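Local coordinates for cellulose binding protein (PDB 4JJO) that binds polysaccharide as the expansin portion of a longer protein that is probably a cellulase, and is associated with plant cell wall loosening, at residues 9-13 with 33-37; 20-25 with 64-70. One frame throughout, in Å; residues are numbered along the deposited sequence. Where two conformers were deposited one is given.

Interaction 1 (9-13 with 33-37)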
loop_
_atom_site.group_PDB
_atom_site.type_symbol
_atom_site.label_atom_id
_atom_site.label_comp_id
_atom_site.label_asym_id
_atom_site.label_seq_id
_atom_site.Cartn_x
_atom_site.Cartn_y
_atom_site.Cartn_z
ATOM N N HIS A 9 -0.784 17.449 -10.113
ATOM C CA HIS A 9 0.439 16.884 -9.548
ATOM C C HIS A 9 0.827 17.486 -8.204
ATOM O O HIS A 9 0.470 18.621 -7.890
ATOM C CB HIS A 9 1.601 17.018 -10.533
ATOM C CG HIS A 9 1.862 18.421 -10.982
ATOM N ND1 HIS A 9 2.580 19.326 -10.226
ATOM C CD2 HIS A 9 1.514 19.072 -12.115
ATOM C CE1 HIS A 9 2.658 20.472 -10.874
ATOM N NE2 HIS A 9 2.020 20.347 -12.024
ATOM N N TYR A 10 1.560 16.699 -7.421
ATOM C CA TYR A 10 2.096 17.141 -6.143
ATOM C C TYR A 10 3.381 16.369 -5.870
ATOM O O TYR A 10 3.802 15.546 -6.687
ATOM C CB TYR A 10 1.083 16.911 -5.020
ATOM C CG TYR A 10 1.140 15.533 -4.402
ATOM C CD1 TYR A 10 1.462 15.367 -3.063
ATOM C CD2 TYR A 10 0.870 14.401 -5.156
ATOM C CE1 TYR A 10 1.511 14.113 -2.491
ATOM C CE2 TYR A 10 0.921 13.143 -4.595
ATOM C CZ TYR A 10 1.241 13.006 -3.261
ATOM O OH TYR A 10 1.290 11.757 -2.690
ATOM N N SER A 11 4.013 16.632 -4.733
ATOM C CA SER A 11 5.250 15.942 -4.395
ATOM C C SER A 11 5.363 15.638 -2.908
ATOM O O SER A 11 5.069 16.485 -2.065
ATOM C CB SER A 11 6.458 16.774 -4.829
ATOM O OG SER A 11 7.629 15.977 -4.856
ATOM N N LEU A 12 5.791 14.418 -2.599
ATOM C CA LEU A 12 6.172 14.052 -1.242
ATOM C C LEU A 12 7.639 14.397 -1.015
ATOM O O LEU A 12 8.160 14.253 0.094
ATOM C CB LEU A 12 5.953 12.556 -1.017
ATOM C CG LEU A 12 4.498 12.095 -0.979
ATOM C CD1 LEU A 12 4.426 10.583 -0.860
ATOM C CD2 LEU A 12 3.767 12.762 0.172
ATOM N N GLY A 13 8.298 14.854 -2.076
ATOM C CA GLY A 13 9.711 15.172 -2.032
ATOM C C GLY A 13 10.568 13.960 -1.734
ATOM O O GLY A 13 10.251 12.840 -2.140
ATOM N N MET A 33 7.166 7.071 -8.920
ATOM C CA MET A 33 5.867 6.886 -9.552
ATOM C C MET A 33 4.841 6.501 -8.496
ATOM O O MET A 33 4.718 5.334 -8.122
ATOM C CB MET A 33 5.945 5.813 -10.636
ATOM C CG MET A 33 6.891 6.157 -11.777
ATOM S SD MET A 33 6.394 7.637 -12.683
ATOM C CE MET A 33 7.775 7.837 -13.801
ATOM N N TYR A 34 4.118 7.501 -8.010
ATOM C CA TYR A 34 3.123 7.290 -6.969
ATOM C C TYR A 34 1.960 8.247 -7.161
ATOM O O TYR A 34 2.003 9.116 -8.031
ATOM C CB TYR A 34 3.743 7.478 -5.584
ATOM C CG TYR A 34 4.397 8.825 -5.367
ATOM C CD1 TYR A 34 3.674 9.896 -4.867
ATOM C CD2 TYR A 34 5.743 9.017 -5.648
ATOM C CE1 TYR A 34 4.271 11.126 -4.662
ATOM C CE2 TYR A 34 6.349 10.238 -5.444
ATOM C CZ TYR A 34 5.609 11.288 -4.950
ATOM O OH TYR A 34 6.211 12.509 -4.749
ATOM N N VAL A 35 0.925 8.090 -6.346
ATOM C CA VAL A 35 -0.299 8.857 -6.529
ATOM C C VAL A 35 -1.087 8.965 -5.233
ATOM O O VAL A 35 -1.047 8.066 -4.391
ATOM C CB VAL A 35 -1.193 8.200 -7.601
ATOM C CG1 VAL A 35 -1.618 6.808 -7.155
ATOM C CG2 VAL A 35 -2.404 9.066 -7.905
ATOM N N ALA A 36 -1.789 10.084 -5.077
ATOM C CA ALA A 36 -2.747 10.257 -4.000
ATOM C C ALA A 36 -4.143 10.151 -4.594
ATOM O O ALA A 36 -4.439 10.769 -5.617
ATOM C CB ALA A 36 -2.560 11.600 -3.333
ATOM N N VAL A 37 -5.000 9.363 -3.955
ATOM C CA VAL A 37 -6.331 9.106 -4.489
ATOM C C VAL A 37 -7.415 9.691 -3.594
ATOM O O VAL A 37 -7.189 9.945 -2.412
ATOM C CB VAL A 37 -6.583 7.595 -4.665
ATOM C CG1 VAL A 37 -5.634 7.017 -5.707
ATOM C CG2 VAL A 37 -6.441 6.862 -3.337
HETATM O O HOH W 1 8.880 12.631 -4.662
#
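The Tyr34 ring turns its edge toward the face of Tyr10 in an offset T-shaped (edge-to-face) stack, with centroids 5.8 Å apart and planes at 89°. Around the Tyr34 ring, the phenol end of Tyr10 lies at the edge, CZ in plane and OH near it; Tyr10 OH is 3.6 Å from Tyr34 CE1. A water also sits in plane at the edge of Tyr34. Leu12 approaches this ring obliquely, its CG 3.8 Å from Tyr34 CE1, while Ala36 meets the Tyr10 ring, likewise obliquely, with CB 4.0 Å from Tyr10 CE2. In Tyr10, chi1 of 87° sets CG between the backbone N and the carbonyl carbon, and the phenol end reaches Tyr34 and Ala36 of strand 34-38.

Polar contacts gather at the far end of Tyr34. Leu12 N donates to Tyr34 OH over 2.9 Å with an almost straight N-H...O angle of 172°, and the water lies 2.7 Å from the same Tyr34 OH. That water donates to Gly13 O, which makes a second link from the phenol to the turn. Ser11 OG accepts from Gly13 N at 3.1 Å, an ST turn that shapes the backbone just where Tyr34 docks.

Tyr34 is buried, with Val28 and Pro29 also against it, and its hydroxyl is met by a backbone donor and by a water. The phenol thus pins the chain leaving strand 3-10 onto strand 34-38 of the expansin's double-psi beta-barrel domain, by apolar packing along the ring and polar bonds at its hydroxyl.

Interaction 2 (20-25 with 64-70)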
loop_
_atom_site.group_PDB
_atom_site.type_symbol
_atom_site.label_atom_id
_atom_site.label_comp_id
_atom_site.label_asym_id
_atom_site.label_seq_id
_atom_site.Cartn_x
_atom_site.Cartn_y
_atom_site.Cartn_z
ATOM N N ASN A 20 5.712 7.577 4.733
ATOM C CA ASN A 20 5.515 8.496 3.618
ATOM C C ASN A 20 4.127 8.351 3.008
ATOM O O ASN A 20 3.714 7.255 2.623
ATOM C CB ASN A 20 6.583 8.267 2.554
ATOM C CG ASN A 20 7.984 8.481 3.086
ATOM O OD1 ASN A 20 8.518 9.588 3.032
ATOM N ND2 ASN A 20 8.584 7.418 3.614
ATOM N N GLY A 21 3.412 9.467 2.924
ATOM C CA GLY A 21 2.036 9.462 2.467
ATOM C C GLY A 21 1.126 8.964 3.570
ATOM O O GLY A 21 1.603 8.481 4.598
ATOM N N ASN A 22 -0.181 9.085 3.371
ATOM C CA ASN A 22 -1.136 8.602 4.356
ATOM C C ASN A 22 -0.999 7.094 4.545
ATOM O O ASN A 22 -1.339 6.560 5.600
ATOM C CB ASN A 22 -2.563 8.965 3.945
ATOM C CG ASN A 22 -3.496 9.089 5.137
ATOM O OD1 ASN A 22 -3.310 8.435 6.164
ATOM N ND2 ASN A 22 -4.500 9.941 5.006
ATOM N N CYS A 23 -0.483 6.416 3.524
ATOM C CA CYS A 23 -0.269 4.971 3.583
ATOM C C CYS A 23 0.952 4.587 4.424
ATOM O O CYS A 23 1.204 3.403 4.655
ATOM C CB CYS A 23 -0.116 4.402 2.172
ATOM S SG CYS A 23 -1.621 4.447 1.177
ATOM N N SER A 24 1.709 5.584 4.872
ATOM C CA SER A 24 2.884 5.356 5.711
ATOM C C SER A 24 3.885 4.377 5.094
ATOM O O SER A 24 4.367 3.462 5.763
ATOM C CB SER A 24 2.460 4.848 7.090
ATOM O OG SER A 24 1.494 5.707 7.668
ATOM N N MET A 25 4.201 4.578 3.821
ATOM C CA MET A 25 5.178 3.741 3.144
ATOM C C MET A 25 6.562 3.950 3.754
ATOM O O MET A 25 6.914 5.066 4.136
ATOM C CB MET A 25 5.211 4.068 1.651
ATOM C CG MET A 25 3.909 3.780 0.916
ATOM S SD MET A 25 3.329 2.087 1.141
ATOM C CE MET A 25 2.010 2.022 -0.072
ATOM N N GLN A 64 2.126 3.674 -7.825
ATOM C CA GLN A 64 1.752 3.048 -6.566
ATOM C C GLN A 64 0.849 3.986 -5.774
ATOM O O GLN A 64 1.165 5.163 -5.596
ATOM C CB GLN A 64 3.000 2.719 -5.740
ATOM C CG GLN A 64 2.696 2.146 -4.361
ATOM C CD GLN A 64 3.941 1.773 -3.562
ATOM O OE1 GLN A 64 3.841 1.134 -2.514
ATOM N NE2 GLN A 64 5.113 2.171 -4.045
ATOM N N VAL A 65 -0.281 3.469 -5.307
ATOM C CA VAL A 65 -1.162 4.252 -4.452
ATOM C C VAL A 65 -0.489 4.410 -3.096
ATOM O O VAL A 65 -0.245 3.429 -2.396
ATOM C CB VAL A 65 -2.537 3.590 -4.282
ATOM C CG1 VAL A 65 -3.341 4.318 -3.218
ATOM C CG2 VAL A 65 -3.291 3.573 -5.602
ATOM N N ALA A 66 -0.190 5.652 -2.731
ATOM C CA ALA A 66 0.651 5.921 -1.573
ATOM C C ALA A 66 0.048 6.937 -0.615
ATOM O O ALA A 66 0.585 7.155 0.470
ATOM C CB ALA A 66 2.000 6.419 -2.042
ATOM N N ASP A 67 -1.058 7.562 -1.003
ATOM C CA ASP A 67 -1.530 8.739 -0.285
ATOM C C ASP A 67 -3.019 8.985 -0.506
ATOM O O ASP A 67 -3.630 8.395 -1.398
ATOM C CB ASP A 67 -0.741 9.961 -0.762
ATOM C CG ASP A 67 -0.599 11.030 0.307
ATOM O OD1 ASP A 67 -1.258 10.926 1.364
ATOM O OD2 ASP A 67 0.183 11.981 0.086
ATOM N N GLN A 68 -3.590 9.865 0.310
ATOM C CA GLN A 68 -4.982 10.272 0.162
ATOM C C GLN A 68 -5.081 11.737 -0.248
ATOM O O GLN A 68 -4.472 12.610 0.370
ATOM C CB GLN A 68 -5.746 10.058 1.472
ATOM C CG GLN A 68 -7.153 10.653 1.472
ATOM C CD GLN A 68 -8.000 10.218 2.661
ATOM O OE1 GLN A 68 -9.218 10.387 2.653
ATOM N NE2 GLN A 68 -7.361 9.664 3.687
ATOM N N CYS A 69 -5.858 11.996 -1.295
ATOM C CA CYS A 69 -6.151 13.357 -1.725
ATOM C C CYS A 69 -7.541 13.740 -1.239
ATOM O O CYS A 69 -8.539 13.426 -1.886
ATOM C CB CYS A 69 -6.088 13.465 -3.249
ATOM S SG CYS A 69 -6.454 15.122 -3.894
ATOM N N HIS A 70 -7.598 14.420 -0.098
ATOM C CA HIS A 70 -8.871 14.748 0.533
ATOM C C HIS A 70 -9.753 15.637 -0.341
ATOM O O HIS A 70 -10.978 15.540 -0.289
ATOM C CB HIS A 70 -8.632 15.430 1.884
ATOM C CG HIS A 70 -7.966 14.551 2.897
ATOM N ND1 HIS A 70 -6.599 14.513 3.069
ATOM C CD2 HIS A 70 -8.482 13.677 3.794
ATOM C CE1 HIS A 70 -6.301 13.654 4.028
ATOM N NE2 HIS A 70 -7.427 13.134 4.484
#
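Asp67 and Asn22 make the principal hydrogen bond between the loop 20-25 and strand 59-69: Asn22 N donates to Asp67 OD1 over 2.9 Å at an N-H...O angle of 158°. The donor stands above the carboxylate plane, 62° out of it. Gln68 N reaches the same OD1 from the opposite face, 2.8 Å away, and the two amides grip this oxygen between them. With chi1 at -151°, Asp67 CG is anti to its own N, and although CB leaves the backbone away from the loop, the carboxylate curls back to the turn.

A second, weak bond runs from Cys23 N to Ala66 O at 3.3 Å. Gly21 adds a CA-H...O contact to that carbonyl, Gly21 CA lying 3.4 Å from Ala66 O; lacking a side chain, and with positive phi, it brings its backbone close to the strand. These donors belong to a type I beta turn, Gly21 to Ser24, closed by Ser24 N on Gly21 O. Flanking the turn in sequence, Asn20 and Met25 pair through their backbones, and Asn20 ND2 also donates to Met25 O at 2.9 Å.

Cys23 makes van der Waals contact, laying CB and SG along the Ala66 carbonyl, SG 3.5 Å from Ala66 C, and its disulfide with Cys48 ties the turn to another loop. The Asn22 and Gln68 side chains run side by side, pointing the same way, with amide planes only moderately inclined; Gln68 OE1 is held by Ser39.

The turn docks on strand 59-69 of the double-psi beta-barrel domain expected from the family, while its Ser24 bonds to Tyr153 and Gln126 of the C-terminal part, placing the loop between the expansin's two domains.

Interactions 1 and 2 have centres 8 Å apart and share a sheet, since strands 34-38 and 59-69 are neighbours in it. Val37 O and Cys69 N, 2.7 Å apart, form a probable backbone hydrogen bond between these strands, and Ala36 CB packs 3.5 Å from Asp67 CB. Asp67 is shared by both contacts: OD1 serves the loop turn of interaction 2, while OD2 lies 3.0 Å from Tyr10 OH of interaction 1, a probable hydrogen bond. Tyr10 and the turn thus converge on one carboxylate. Along the chain the segments alternate: the end of strand 3-10 with the residues just after it, and then a turn further along the connection, settle on adjacent strands of the same barrel domain.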